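Local coordinates for mitogen-activated protein kinase, putative (Map kinase-like protein) (Leishmania major, PDB 3PG1), which probably binds ATP and transfers its phosphate to serine or threonine residues of other proteins, as a kinase of the MAP kinase family, at residues 80-85 and 335-340; 84-89 and 148-153; 90-95 and 111-116; 154-159 and 213-218. All coordinates share one frame; numbering follows the deposited sequence.

How the contacts relate
From the N terminus, past the first strands of the N-terminal lobe, the end of helix 70-85 opens contacts 1 and 2, which share N84 and H85. The chain then runs through 90-95 into strand 96-100 and comes back in strand 108-114, where contact 3 closes a short loop lying within those of contacts 1 and 2. Contact 2 closes at 148-153, the end of helix 133-152, tying the loop after helix 70-85 to the C-terminal lobe. Contact 4 opens directly after it and closes at 213-218, within the C-terminal lobe. Contact 1 closes last, at 335-340, and spans all the others. H151 bonded to D216 joins contacts 2 and 4, whereas contacts 3 and 4 do not touch.

Contact 1. Residues 80-85 and 335-340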
loop_
_atom_site.group_PDB
_atom_site.type_symbol
_atom_site.label_atom_id
_atom_site.label_comp_id
_atom_site.label_asym_id
_atom_site.label_seq_id
_atom_site.Cartn_x
_atom_site.Cartn_y
_atom_site.Cartn_z
ATOM N N ILE A 80 -13.318 3.101 0.689
ATOM C CA ILE A 80 -13.897 3.730 -0.494
ATOM C C ILE A 80 -13.566 5.201 -0.583
ATOM O O ILE A 80 -13.176 5.674 -1.649
ATOM C CB ILE A 80 -15.426 3.387 -0.565
ATOM C CG1 ILE A 80 -15.653 2.149 -1.420
ATOM C CG2 ILE A 80 -16.338 4.551 -0.996
ATOM C CD1 ILE A 80 -15.077 0.869 -0.849
ATOM N N ARG A 81 -13.751 5.925 0.514
ATOM C CA ARG A 81 -13.448 7.357 0.577
ATOM C C ARG A 81 -11.969 7.618 0.249
ATOM O O ARG A 81 -11.675 8.561 -0.478
ATOM C CB ARG A 81 -13.825 7.926 1.965
ATOM C CG ARG A 81 -15.366 8.095 2.144
ATOM C CD ARG A 81 -15.757 9.354 2.901
ATOM N NE ARG A 81 -14.993 10.501 2.410
ATOM C CZ ARG A 81 -14.294 11.324 3.179
ATOM N NH1 ARG A 81 -14.328 11.199 4.502
ATOM N NH2 ARG A 81 -13.585 12.301 2.636
ATOM N N LEU A 82 -11.054 6.753 0.743
ATOM C CA LEU A 82 -9.615 6.865 0.488
ATOM C C LEU A 82 -9.291 6.629 -0.958
ATOM O O LEU A 82 -8.502 7.391 -1.519
ATOM C CB LEU A 82 -8.821 5.900 1.370
ATOM C CG LEU A 82 -8.362 6.476 2.684
ATOM C CD1 LEU A 82 -7.870 5.397 3.604
ATOM C CD2 LEU A 82 -7.296 7.542 2.455
ATOM N N LEU A 83 -9.942 5.616 -1.594
ATOM C CA LEU A 83 -9.736 5.311 -3.025
ATOM C C LEU A 83 -10.173 6.460 -3.894
ATOM O O LEU A 83 -9.489 6.820 -4.849
ATOM C CB LEU A 83 -10.509 4.062 -3.442
ATOM C CG LEU A 83 -9.783 2.717 -3.390
ATOM C CD1 LEU A 83 -10.734 1.597 -3.833
ATOM C CD2 LEU A 83 -8.513 2.709 -4.273
ATOM N N ASN A 84 -11.289 7.074 -3.513
ATOM C CA ASN A 84 -11.924 8.169 -4.226
ATOM C C ASN A 84 -11.326 9.540 -3.970
ATOM O O ASN A 84 -11.645 10.489 -4.687
ATOM C CB ASN A 84 -13.425 8.140 -3.925
ATOM C CG ASN A 84 -14.290 8.627 -5.049
ATOM O OD1 ASN A 84 -13.934 8.537 -6.227
ATOM N ND2 ASN A 84 -15.431 9.195 -4.699
ATOM N N HIS A 85 -10.427 9.644 -2.972
ATOM C CA HIS A 85 -9.754 10.890 -2.597
ATOM C C HIS A 85 -8.634 11.305 -3.574
ATOM O O HIS A 85 -8.385 12.495 -3.763
ATOM C CB HIS A 85 -9.207 10.762 -1.165
ATOM C CG HIS A 85 -8.669 12.046 -0.618
ATOM N ND1 HIS A 85 -9.511 13.061 -0.199
ATOM C CD2 HIS A 85 -7.387 12.453 -0.466
ATOM C CE1 HIS A 85 -8.719 14.054 0.163
ATOM N NE2 HIS A 85 -7.434 13.736 0.025
ATOM N N GLU A 335 -5.900 17.336 -1.508
ATOM C CA GLU A 335 -5.940 18.053 -0.225
ATOM C C GLU A 335 -5.889 17.014 0.901
ATOM O O GLU A 335 -6.014 15.818 0.650
ATOM C CB GLU A 335 -7.256 18.862 -0.110
ATOM C CG GLU A 335 -7.494 19.902 -1.197
ATOM C CD GLU A 335 -8.876 20.531 -1.259
ATOM O OE1 GLU A 335 -9.860 19.876 -0.847
ATOM O OE2 GLU A 335 -8.981 21.666 -1.776
ATOM N N ARG A 336 -5.725 17.458 2.159
ATOM C CA ARG A 336 -5.714 16.571 3.300
ATOM C C ARG A 336 -6.969 15.718 3.394
ATOM O O ARG A 336 -8.083 16.228 3.261
ATOM C CB ARG A 336 -5.410 17.395 4.565
ATOM C CG ARG A 336 -5.445 16.647 5.886
ATOM C CD ARG A 336 -4.859 17.519 6.968
ATOM N NE ARG A 336 -3.397 17.606 6.839
ATOM C CZ ARG A 336 -2.544 16.726 7.362
ATOM N NH1 ARG A 336 -2.991 15.686 8.059
ATOM N NH2 ARG A 336 -1.243 16.869 7.179
ATOM N N PHE A 337 -6.777 14.392 3.552
ATOM C CA PHE A 337 -7.888 13.460 3.720
ATOM C C PHE A 337 -8.425 13.596 5.163
ATOM O O PHE A 337 -7.646 13.691 6.120
ATOM C CB PHE A 337 -7.458 12.001 3.428
ATOM C CG PHE A 337 -8.555 10.984 3.657
ATOM C CD1 PHE A 337 -9.598 10.839 2.742
ATOM C CD2 PHE A 337 -8.564 10.189 4.805
ATOM C CE1 PHE A 337 -10.616 9.912 2.961
ATOM C CE2 PHE A 337 -9.577 9.251 5.015
ATOM C CZ PHE A 337 -10.615 9.141 4.109
ATOM N N HIS A 338 -9.749 13.670 5.289
ATOM C CA HIS A 338 -10.448 13.754 6.570
ATOM C C HIS A 338 -11.554 12.716 6.571
ATOM O O HIS A 338 -12.329 12.632 5.614
ATOM C CB HIS A 338 -11.066 15.151 6.811
ATOM C CG HIS A 338 -10.070 16.265 6.934
ATOM N ND1 HIS A 338 -9.943 17.236 5.945
ATOM C CD2 HIS A 338 -9.192 16.539 7.929
ATOM C CE1 HIS A 338 -8.989 18.056 6.368
ATOM N NE2 HIS A 338 -8.499 17.673 7.552
ATOM N N PHE A 339 -11.594 11.897 7.603
ATOM C CA PHE A 339 -12.680 10.943 7.805
ATOM C C PHE A 339 -13.231 11.191 9.214
ATOM O O PHE A 339 -12.470 11.170 10.195
ATOM C CB PHE A 339 -12.249 9.479 7.596
ATOM C CG PHE A 339 -13.409 8.502 7.591
ATOM C CD1 PHE A 339 -14.034 8.145 6.403
ATOM C CD2 PHE A 339 -13.889 7.959 8.779
ATOM C CE1 PHE A 339 -15.119 7.255 6.397
ATOM C CE2 PHE A 339 -14.972 7.072 8.776
ATOM C CZ PHE A 339 -15.577 6.721 7.583
ATOM N N ASP A 340 -14.537 11.503 9.303
ATOM C CA ASP A 340 -15.180 11.758 10.591
ATOM C C ASP A 340 -15.564 10.394 11.194
ATOM O O ASP A 340 -16.504 9.751 10.729
ATOM C CB ASP A 340 -16.397 12.698 10.429
ATOM C CG ASP A 340 -16.887 13.344 11.716
ATOM O OD1 ASP A 340 -16.970 12.637 12.740
ATOM O OD2 ASP A 340 -17.219 14.552 11.689
HETATM O O HOH W 1 -11.627 14.270 3.191
#
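R81 and H85, one turn apart on the end of helix 70-85, each give a side-chain hydrogen bond to a backbone carbonyl of the extended segment 335-340. NH1 of R81 reaches H338 O at 2.7 Å, lying in the carbonyl plane, and NH2 adds a weak bond to the same oxygen. A water that accepts from R81 NH2 and from H338 N makes a second bridge. The bond from H85 NE2 to E335 O is 2.6 Å long, with the oxygen almost in the imidazole plane. NE of R81 forms a salt bridge with E356 of helix 346-360, which helps fix the guanidinium.

Aromatic contacts centre on F337, whose ring is wedged between the R81, L82 and H85 side chains. With CG anti to the backbone N (chi1 177°), the ring is turned in toward L82, whose CD2 sits over the middle of one face, 3.7 Å from the ring centroid. The F337 edge meets the H85 face in a T-shaped pair with planes at 79°, and F337 CB lies over the centre of the imidazole. CE1 of F337 lies 3.8 Å from R81 NH2, over one guanidinium face, and F339 CD1 approaches NH1 of the same group.

The loop between helices 311-315 and 346-360 thus straps helix 70-85, the αC helix of the protein kinase fold, as the C-terminal extension of MAP kinases does when it returns to the N-terminal lobe.

Contact 2. Residues 84-89 and 148-153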
loop_
_atom_site.group_PDB
_atom_site.type_symbol
_atom_site.label_atom_id
_atom_site.label_comp_id
_atom_site.label_asym_id
_atom_site.label_seq_id
_atom_site.Cartn_x
_atom_site.Cartn_y
_atom_site.Cartn_z
ATOM N N ASN A 84 -11.289 7.074 -3.513
ATOM C CA ASN A 84 -11.924 8.169 -4.226
ATOM C C ASN A 84 -11.326 9.540 -3.970
ATOM O O ASN A 84 -11.645 10.489 -4.687
ATOM C CB ASN A 84 -13.425 8.140 -3.925
ATOM C CG ASN A 84 -14.290 8.627 -5.049
ATOM O OD1 ASN A 84 -13.934 8.537 -6.227
ATOM N ND2 ASN A 84 -15.431 9.195 -4.699
ATOM N N HIS A 85 -10.427 9.644 -2.972
ATOM C CA HIS A 85 -9.754 10.890 -2.597
ATOM C C HIS A 85 -8.634 11.305 -3.574
ATOM O O HIS A 85 -8.385 12.495 -3.763
ATOM C CB HIS A 85 -9.207 10.762 -1.165
ATOM C CG HIS A 85 -8.669 12.046 -0.618
ATOM N ND1 HIS A 85 -9.511 13.061 -0.199
ATOM C CD2 HIS A 85 -7.387 12.453 -0.466
ATOM C CE1 HIS A 85 -8.719 14.054 0.163
ATOM N NE2 HIS A 85 -7.434 13.736 0.025
ATOM N N PHE A 86 -7.931 10.335 -4.152
ATOM C CA PHE A 86 -6.789 10.606 -5.063
ATOM C C PHE A 86 -7.186 10.501 -6.528
ATOM O O PHE A 86 -8.042 9.704 -6.863
ATOM C CB PHE A 86 -5.645 9.621 -4.773
ATOM C CG PHE A 86 -5.150 9.792 -3.356
ATOM C CD1 PHE A 86 -4.255 10.808 -3.036
ATOM C CD2 PHE A 86 -5.663 9.008 -2.322
ATOM C CE1 PHE A 86 -3.860 11.016 -1.720
ATOM C CE2 PHE A 86 -5.269 9.226 -0.997
ATOM C CZ PHE A 86 -4.355 10.208 -0.707
ATOM N N HIS A 87 -6.504 11.259 -7.398
ATOM C CA HIS A 87 -6.676 11.248 -8.849
ATOM C C HIS A 87 -5.297 11.487 -9.372
ATOM O O HIS A 87 -4.968 12.592 -9.814
ATOM C CB HIS A 87 -7.647 12.359 -9.300
ATOM C CG HIS A 87 -8.988 12.234 -8.652
ATOM N ND1 HIS A 87 -9.290 12.927 -7.485
ATOM C CD2 HIS A 87 -10.026 11.422 -8.960
ATOM C CE1 HIS A 87 -10.512 12.545 -7.150
ATOM N NE2 HIS A 87 -11.000 11.652 -8.015
ATOM N N HIS A 88 -4.441 10.475 -9.211
ATOM C CA HIS A 88 -3.040 10.614 -9.571
ATOM C C HIS A 88 -2.554 9.351 -10.282
ATOM O O HIS A 88 -2.936 8.262 -9.862
ATOM C CB HIS A 88 -2.205 10.894 -8.292
ATOM C CG HIS A 88 -0.786 11.271 -8.571
ATOM N ND1 HIS A 88 0.177 10.307 -8.836
ATOM C CD2 HIS A 88 -0.207 12.484 -8.580
ATOM C CE1 HIS A 88 1.308 10.962 -9.025
ATOM N NE2 HIS A 88 1.130 12.277 -8.892
ATOM N N PRO A 89 -1.694 9.473 -11.323
ATOM C CA PRO A 89 -1.238 8.265 -12.044
ATOM C C PRO A 89 -0.555 7.177 -11.213
ATOM O O PRO A 89 -0.532 6.039 -11.635
ATOM C CB PRO A 89 -0.270 8.813 -13.122
ATOM C CG PRO A 89 -0.526 10.264 -13.216
ATOM C CD PRO A 89 -1.103 10.705 -11.897
ATOM N N HIS A 148 4.771 10.236 -1.929
ATOM C CA HIS A 148 4.734 11.689 -1.729
ATOM C C HIS A 148 3.264 12.172 -1.802
ATOM O O HIS A 148 2.856 12.961 -0.980
ATOM C CB HIS A 148 5.569 12.419 -2.822
ATOM C CG HIS A 148 5.666 13.912 -2.566
ATOM N ND1 HIS A 148 6.433 14.416 -1.519
ATOM C CD2 HIS A 148 5.143 14.953 -3.271
ATOM C CE1 HIS A 148 6.263 15.740 -1.555
ATOM N NE2 HIS A 148 5.550 16.104 -2.628
ATOM N N VAL A 149 2.501 11.702 -2.799
ATOM C CA VAL A 149 1.103 12.088 -3.014
ATOM C C VAL A 149 0.259 11.646 -1.790
ATOM O O VAL A 149 -0.519 12.446 -1.257
ATOM C CB VAL A 149 0.548 11.558 -4.386
ATOM C CG1 VAL A 149 -0.955 11.877 -4.539
ATOM C CG2 VAL A 149 1.338 12.179 -5.542
ATOM N N LEU A 150 0.434 10.410 -1.341
ATOM C CA LEU A 150 -0.298 9.961 -0.162
ATOM C C LEU A 150 0.066 10.848 1.053
ATOM O O LEU A 150 -0.816 11.425 1.678
ATOM C CB LEU A 150 0.066 8.491 0.161
ATOM C CG LEU A 150 -0.378 7.408 -0.836
ATOM C CD1 LEU A 150 0.164 6.031 -0.382
ATOM C CD2 LEU A 150 -1.910 7.377 -1.018
ATOM N N HIS A 151 1.366 11.054 1.289
ATOM C CA HIS A 151 1.877 11.821 2.450
ATOM C C HIS A 151 1.426 13.267 2.429
ATOM O O HIS A 151 1.081 13.802 3.499
ATOM C CB HIS A 151 3.401 11.724 2.531
ATOM C CG HIS A 151 3.913 10.332 2.806
ATOM N ND1 HIS A 151 5.267 10.041 2.738
ATOM C CD2 HIS A 151 3.225 9.192 3.097
ATOM C CE1 HIS A 151 5.362 8.737 2.985
ATOM N NE2 HIS A 151 4.148 8.180 3.153
ATOM N N GLU A 152 1.330 13.866 1.219
ATOM C CA GLU A 152 0.866 15.263 1.087
ATOM C C GLU A 152 -0.614 15.385 1.505
ATOM O O GLU A 152 -1.027 16.446 1.977
ATOM C CB GLU A 152 1.140 15.838 -0.327
ATOM C CG GLU A 152 2.630 16.057 -0.612
ATOM C CD GLU A 152 3.267 17.087 0.297
ATOM O OE1 GLU A 152 2.824 18.248 0.221
ATOM O OE2 GLU A 152 4.047 16.722 1.202
ATOM N N ALA A 153 -1.387 14.295 1.396
ATOM C CA ALA A 153 -2.783 14.278 1.853
ATOM C C ALA A 153 -2.927 13.761 3.326
ATOM O O ALA A 153 -4.054 13.569 3.778
ATOM C CB ALA A 153 -3.620 13.407 0.927
#
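F86 and H88, in the turn that leaves helix 70-85, face the last turn of helix 133-152, with CA atoms of F86 and L150 8.2 Å apart and no hydrogen bond across. The F86 ring enters between V149, L150 and A153. Its CE1 is 3.6 Å from A153 CB, CD1 meets V149 CG1, and L150 CD2 lies over one face, displaced toward the rim at CZ and CE2. On the opposite face lies CD2 of the preceding H85. In the protein kinase fold this is the αC-β4 loop packing on the end of the αE helix, a junction between the two lobes. V149 divides its branches: CG1 faces F86, while CG2, anti to the carbonyl carbon, presses on the H88 ring 3.5 Å from its centroid. P89 CD covers the other face of that imidazole, which is therefore clamped between two aliphatic groups. Its rotation is further fixed by the hydrogen bond of ND1 with N90 N. A153 CB also touches the H85 ring edge, 3.9 Å from NE2, whose hydrogen bond goes to E335 O.

Contact 3. Residues 90-95 and 111-116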
loop_
_atom_site.group_PDB
_atom_site.type_symbol
_atom_site.label_atom_id
_atom_site.label_comp_id
_atom_site.label_asym_id
_atom_site.label_seq_id
_atom_site.Cartn_x
_atom_site.Cartn_y
_atom_site.Cartn_z
ATOM N N ASN A 90 0.050 7.524 -10.085
ATOM C CA ASN A 90 0.800 6.559 -9.274
ATOM C C ASN A 90 0.022 5.955 -8.145
ATOM O O ASN A 90 0.574 5.130 -7.419
ATOM C CB ASN A 90 2.064 7.197 -8.727
ATOM C CG ASN A 90 3.046 7.553 -9.799
ATOM O OD1 ASN A 90 3.527 8.680 -9.856
ATOM N ND2 ASN A 90 3.361 6.610 -10.668
ATOM N N ILE A 91 -1.253 6.350 -7.995
ATOM C CA ILE A 91 -2.153 5.884 -6.939
ATOM C C ILE A 91 -3.321 5.180 -7.602
ATOM O O ILE A 91 -4.012 5.789 -8.432
ATOM C CB ILE A 91 -2.623 7.052 -6.021
ATOM C CG1 ILE A 91 -1.419 7.835 -5.344
ATOM C CG2 ILE A 91 -3.659 6.543 -4.959
ATOM C CD1 ILE A 91 -0.538 7.001 -4.480
ATOM N N LEU A 92 -3.555 3.900 -7.245
ATOM C CA LEU A 92 -4.667 3.135 -7.855
ATOM C C LEU A 92 -5.981 3.818 -7.528
ATOM O O LEU A 92 -6.242 4.132 -6.381
ATOM C CB LEU A 92 -4.658 1.653 -7.407
ATOM C CG LEU A 92 -5.672 0.718 -8.133
ATOM C CD1 LEU A 92 -5.233 0.448 -9.556
ATOM C CD2 LEU A 92 -5.866 -0.577 -7.349
ATOM N N GLY A 93 -6.737 4.160 -8.547
ATOM C CA GLY A 93 -7.995 4.864 -8.316
ATOM C C GLY A 93 -9.238 4.055 -8.571
ATOM O O GLY A 93 -9.162 2.916 -9.049
ATOM N N LEU A 94 -10.391 4.642 -8.222
ATOM C CA LEU A 94 -11.682 4.032 -8.514
ATOM C C LEU A 94 -11.966 4.307 -9.987
ATOM O O LEU A 94 -11.909 5.468 -10.410
ATOM C CB LEU A 94 -12.809 4.665 -7.669
ATOM C CG LEU A 94 -13.223 3.995 -6.374
ATOM C CD1 LEU A 94 -14.332 4.788 -5.714
ATOM C CD2 LEU A 94 -13.692 2.566 -6.596
ATOM N N ARG A 95 -12.206 3.246 -10.768
ATOM C CA ARG A 95 -12.599 3.342 -12.188
ATOM C C ARG A 95 -14.091 3.559 -12.211
ATOM O O ARG A 95 -14.638 4.177 -13.134
ATOM C CB ARG A 95 -12.311 2.028 -12.953
ATOM C CG ARG A 95 -10.852 1.805 -13.323
ATOM C CD ARG A 95 -10.403 2.637 -14.500
ATOM N NE ARG A 95 -10.855 2.089 -15.779
ATOM C CZ ARG A 95 -10.245 2.325 -16.936
ATOM N NH1 ARG A 95 -9.150 3.074 -16.978
ATOM N NH2 ARG A 95 -10.717 1.800 -18.059
ATOM N N LEU A 111 -17.221 -2.303 -6.715
ATOM C CA LEU A 111 -15.999 -1.548 -6.847
ATOM C C LEU A 111 -15.221 -1.997 -8.037
ATOM O O LEU A 111 -14.885 -3.174 -8.174
ATOM C CB LEU A 111 -15.178 -1.702 -5.570
ATOM C CG LEU A 111 -15.866 -1.153 -4.338
ATOM C CD1 LEU A 111 -15.228 -1.697 -3.072
ATOM C CD2 LEU A 111 -15.919 0.375 -4.389
ATOM N N VAL A 112 -14.945 -1.051 -8.911
ATOM C CA VAL A 112 -14.224 -1.323 -10.141
ATOM C C VAL A 112 -12.881 -0.580 -10.155
ATOM O O VAL A 112 -12.823 0.650 -9.940
ATOM C CB VAL A 112 -15.083 -0.997 -11.388
ATOM C CG1 VAL A 112 -14.460 -1.585 -12.646
ATOM C CG2 VAL A 112 -16.523 -1.489 -11.223
ATOM N N THR A 113 -11.806 -1.348 -10.394
ATOM C CA THR A 113 -10.444 -0.811 -10.516
ATOM C C THR A 113 -9.824 -1.445 -11.754
ATOM O O THR A 113 -10.286 -2.499 -12.180
ATOM C CB THR A 113 -9.623 -1.037 -9.223
ATOM O OG1 THR A 113 -9.610 -2.425 -8.875
ATOM C CG2 THR A 113 -10.131 -0.202 -8.039
ATOM N N GLU A 114 -8.825 -0.797 -12.356
ATOM C CA GLU A 114 -8.143 -1.324 -13.529
ATOM C C GLU A 114 -7.377 -2.573 -13.096
ATOM O O GLU A 114 -6.696 -2.538 -12.078
ATOM C CB GLU A 114 -7.175 -0.268 -14.122
ATOM C CG GLU A 114 -6.662 -0.634 -15.514
ATOM C CD GLU A 114 -5.471 0.147 -16.044
ATOM O OE1 GLU A 114 -4.690 -0.435 -16.832
ATOM O OE2 GLU A 114 -5.310 1.334 -15.678
ATOM N N LEU A 115 -7.489 -3.667 -13.846
ATOM C CA LEU A 115 -6.740 -4.874 -13.502
ATOM C C LEU A 115 -5.335 -4.701 -14.089
ATOM O O LEU A 115 -5.183 -4.566 -15.310
ATOM C CB LEU A 115 -7.431 -6.120 -14.072
ATOM C CG LEU A 115 -6.896 -7.481 -13.615
ATOM C CD1 LEU A 115 -7.409 -7.840 -12.219
ATOM C CD2 LEU A 115 -7.324 -8.558 -14.582
ATOM N N MET A 116 -4.326 -4.615 -13.212
ATOM C CA MET A 116 -2.950 -4.423 -13.647
ATOM C C MET A 116 -2.305 -5.712 -14.163
ATOM O O MET A 116 -2.722 -6.809 -13.771
ATOM C CB MET A 116 -2.123 -3.760 -12.539
ATOM C CG MET A 116 -2.663 -2.405 -12.148
ATOM S SD MET A 116 -2.624 -1.260 -13.541
ATOM C CE MET A 116 -3.604 -0.000 -12.918
HETATM O O HOH W 2 -8.216 2.013 -11.406
#
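R95 N donates to V112 O, the one direct hydrogen bond between the segments, 2.8 Å long with an N-H...O angle of 151°. It lies where the loop 90-95 leads into strand 96-100, alongside strand 108-114. A water extends the link, donating to G93 O and accepting from E114 N, so that it ties the two backbones together beyond the direct bond.

Apolar contacts fall into two groups. L92 CD1 meets M116 CE at 3.8 Å, the two side chains running antiparallel where their ends overlap. At the other end, L94 CD2 crosses to L111 CD2, also at 3.8 Å, while L94 itself packs on L83 of helix 70-85. Apart from these, the T113 methyl makes a van der Waals contact with a carbonyl, CG2 coming within 3.4 Å of G93 O.

R95 makes its contact through its aliphatic stem. With CG anti to the carbonyl carbon (chi1 -77°), that atom lies 3.4 Å from E114 N. The guanidinium forms its salt bridge with D43, and E114 OE2 remains a more distant opposite charge, 4.4 Å from NH1, with no N-H directed at it.

This pairing begins the antiparallel β4-β5 edge of the five-stranded sheet in the kinase N-terminal lobe; T113 probably falls at the gatekeeper position and 114-116 at the start of the hinge, as in other MAP kinases.

Contact 4. Residues 154-159 and 213-218; sequences GVVHRD and KLVDMW
D216, on the first turn of helix 214-229, points its side chain at the backbone of H157 and R158. Its CB leads to CG, which is anti to the carbonyl carbon (chi1 -66°) and lies 3.5 Å from H157 N. From there the carboxylate forks. OD1 accepts from H157 N at 2.8 Å and OD2 from R158 N at 2.8 Å, each through its syn lone pair, so two consecutive amides are gripped by one carboxylate, with H157 CB 3.5 Å from either oxygen. OD1 also takes a hydrogen bond from H151 NE2, a second anchor on helix 133-152.

Beside this clasp, V156 CG1 meets V215 CG2 at 3.9 Å, and V156 CG2 lies against CA of K213. Within the loop, H157 ND1 accepts from D159 N, and H157 NE2 bonds to C176 O.

The sequence H157-R158-D159 is the HRD motif of the protein kinase catalytic loop, and D216 matches the invariant aspartate of the αF helix, which in this family holds that loop's backbone in place.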
loop_
_atom_site.group_PDB
_atom_site.type_symbol
_atom_site.label_atom_id
_atom_site.label_comp_id
_atom_site.label_asym_id
_atom_site.label_seq_id
_atom_site.Cartn_x
_atom_site.Cartn_y
_atom_site.Cartn_z
ATOM N N GLY A 154 -1.818 13.580 4.050
ATOM C CA GLY A 154 -1.827 13.075 5.429
ATOM C C GLY A 154 -2.084 11.577 5.545
ATOM O O GLY A 154 -2.456 11.083 6.609
ATOM N N VAL A 155 -1.907 10.833 4.450
ATOM C CA VAL A 155 -2.171 9.402 4.460
ATOM C C VAL A 155 -0.875 8.639 4.537
ATOM O O VAL A 155 0.060 8.903 3.775
ATOM C CB VAL A 155 -3.060 9.033 3.226
ATOM C CG1 VAL A 155 -3.252 7.505 3.077
ATOM C CG2 VAL A 155 -4.404 9.736 3.339
ATOM N N VAL A 156 -0.821 7.682 5.441
ATOM C CA VAL A 156 0.361 6.843 5.593
ATOM C C VAL A 156 -0.004 5.467 5.054
ATOM O O VAL A 156 -1.067 4.930 5.425
ATOM C CB VAL A 156 0.797 6.791 7.087
ATOM C CG1 VAL A 156 2.016 5.869 7.265
ATOM C CG2 VAL A 156 1.120 8.219 7.592
ATOM N N HIS A 157 0.850 4.891 4.165
ATOM C CA HIS A 157 0.537 3.563 3.608
ATOM C C HIS A 157 0.592 2.554 4.725
ATOM O O HIS A 157 -0.403 1.886 5.012
ATOM C CB HIS A 157 1.496 3.160 2.435
ATOM C CG HIS A 157 1.038 1.948 1.686
ATOM N ND1 HIS A 157 0.801 0.741 2.329
ATOM C CD2 HIS A 157 0.722 1.809 0.372
ATOM C CE1 HIS A 157 0.339 -0.081 1.399
ATOM N NE2 HIS A 157 0.271 0.523 0.206
ATOM N N ARG A 158 1.742 2.456 5.372
ATOM C CA ARG A 158 2.003 1.570 6.504
ATOM C C ARG A 158 2.257 0.105 6.160
ATOM O O ARG A 158 2.770 -0.646 7.006
ATOM C CB ARG A 158 0.943 1.747 7.615
ATOM C CG ARG A 158 1.471 1.403 9.007
ATOM C CD ARG A 158 0.292 1.314 9.960
ATOM N NE ARG A 158 0.539 0.352 11.032
ATOM C CZ ARG A 158 -0.285 0.137 12.053
ATOM N NH1 ARG A 158 -1.425 0.814 12.151
ATOM N NH2 ARG A 158 0.030 -0.746 12.989
ATOM N N ASP A 159 1.955 -0.321 4.920
ATOM C CA ASP A 159 2.275 -1.714 4.591
ATOM C C ASP A 159 2.769 -1.813 3.135
ATOM O O ASP A 159 2.276 -2.644 2.355
ATOM C CB ASP A 159 1.063 -2.637 4.859
ATOM C CG ASP A 159 1.406 -4.137 4.779
ATOM O OD1 ASP A 159 2.599 -4.504 5.022
ATOM O OD2 ASP A 159 0.523 -4.923 4.390
ATOM N N LYS A 213 4.535 9.034 8.699
ATOM C CA LYS A 213 4.719 8.745 7.264
ATOM C C LYS A 213 6.142 8.230 6.964
ATOM O O LYS A 213 6.337 7.538 5.961
ATOM C CB LYS A 213 4.411 10.014 6.429
ATOM C CG LYS A 213 5.315 11.188 6.756
ATOM C CD LYS A 213 4.745 12.427 6.018
ATOM C CE LYS A 213 5.460 13.697 6.371
ATOM N NZ LYS A 213 4.731 14.873 5.824
ATOM N N LEU A 214 7.127 8.524 7.866
ATOM C CA LEU A 214 8.478 7.956 7.676
ATOM C C LEU A 214 8.589 6.445 7.679
ATOM O O LEU A 214 9.532 5.895 7.085
ATOM C CB LEU A 214 9.474 8.572 8.655
ATOM C CG LEU A 214 9.758 10.002 8.155
ATOM C CD1 LEU A 214 10.099 10.872 9.246
ATOM C CD2 LEU A 214 10.738 9.968 6.958
ATOM N N VAL A 215 7.573 5.754 8.222
ATOM C CA VAL A 215 7.607 4.276 8.116
ATOM C C VAL A 215 7.627 3.837 6.622
ATOM O O VAL A 215 8.223 2.804 6.267
ATOM C CB VAL A 215 6.482 3.554 8.907
ATOM C CG1 VAL A 215 6.539 3.910 10.398
ATOM C CG2 VAL A 215 5.093 3.776 8.294
ATOM N N ASP A 216 6.934 4.613 5.758
ATOM C CA ASP A 216 6.872 4.281 4.331
ATOM C C ASP A 216 8.207 4.428 3.636
ATOM O O ASP A 216 8.454 3.702 2.662
ATOM C CB ASP A 216 5.799 5.105 3.578
ATOM C CG ASP A 216 4.383 4.790 4.028
ATOM O OD1 ASP A 216 3.494 5.644 3.816
ATOM O OD2 ASP A 216 4.161 3.675 4.580
ATOM N N MET A 217 9.043 5.376 4.106
ATOM C CA MET A 217 10.372 5.624 3.547
ATOM C C MET A 217 11.279 4.421 3.826
ATOM O O MET A 217 12.099 4.064 2.981
ATOM C CB MET A 217 10.966 6.950 4.084
ATOM C CG MET A 217 10.369 8.189 3.422
ATOM S SD MET A 217 10.323 8.102 1.611
ATOM C CE MET A 217 12.066 8.197 1.243
ATOM N N TRP A 218 11.104 3.781 4.998
ATOM C CA TRP A 218 11.849 2.571 5.365
ATOM C C TRP A 218 11.452 1.442 4.408
ATOM O O TRP A 218 12.330 0.768 3.880
ATOM C CB TRP A 218 11.551 2.119 6.815
ATOM C CG TRP A 218 12.302 0.840 7.138
ATOM C CD1 TRP A 218 11.885 -0.444 6.925
ATOM C CD2 TRP A 218 13.605 0.749 7.716
ATOM N NE1 TRP A 218 12.848 -1.329 7.354
ATOM C CE2 TRP A 218 13.906 -0.626 7.862
ATOM C CE3 TRP A 218 14.542 1.700 8.159
ATOM C CZ2 TRP A 218 15.137 -1.073 8.363
ATOM C CZ3 TRP A 218 15.718 1.260 8.738
ATOM C CH2 TRP A 218 16.038 -0.114 8.783
#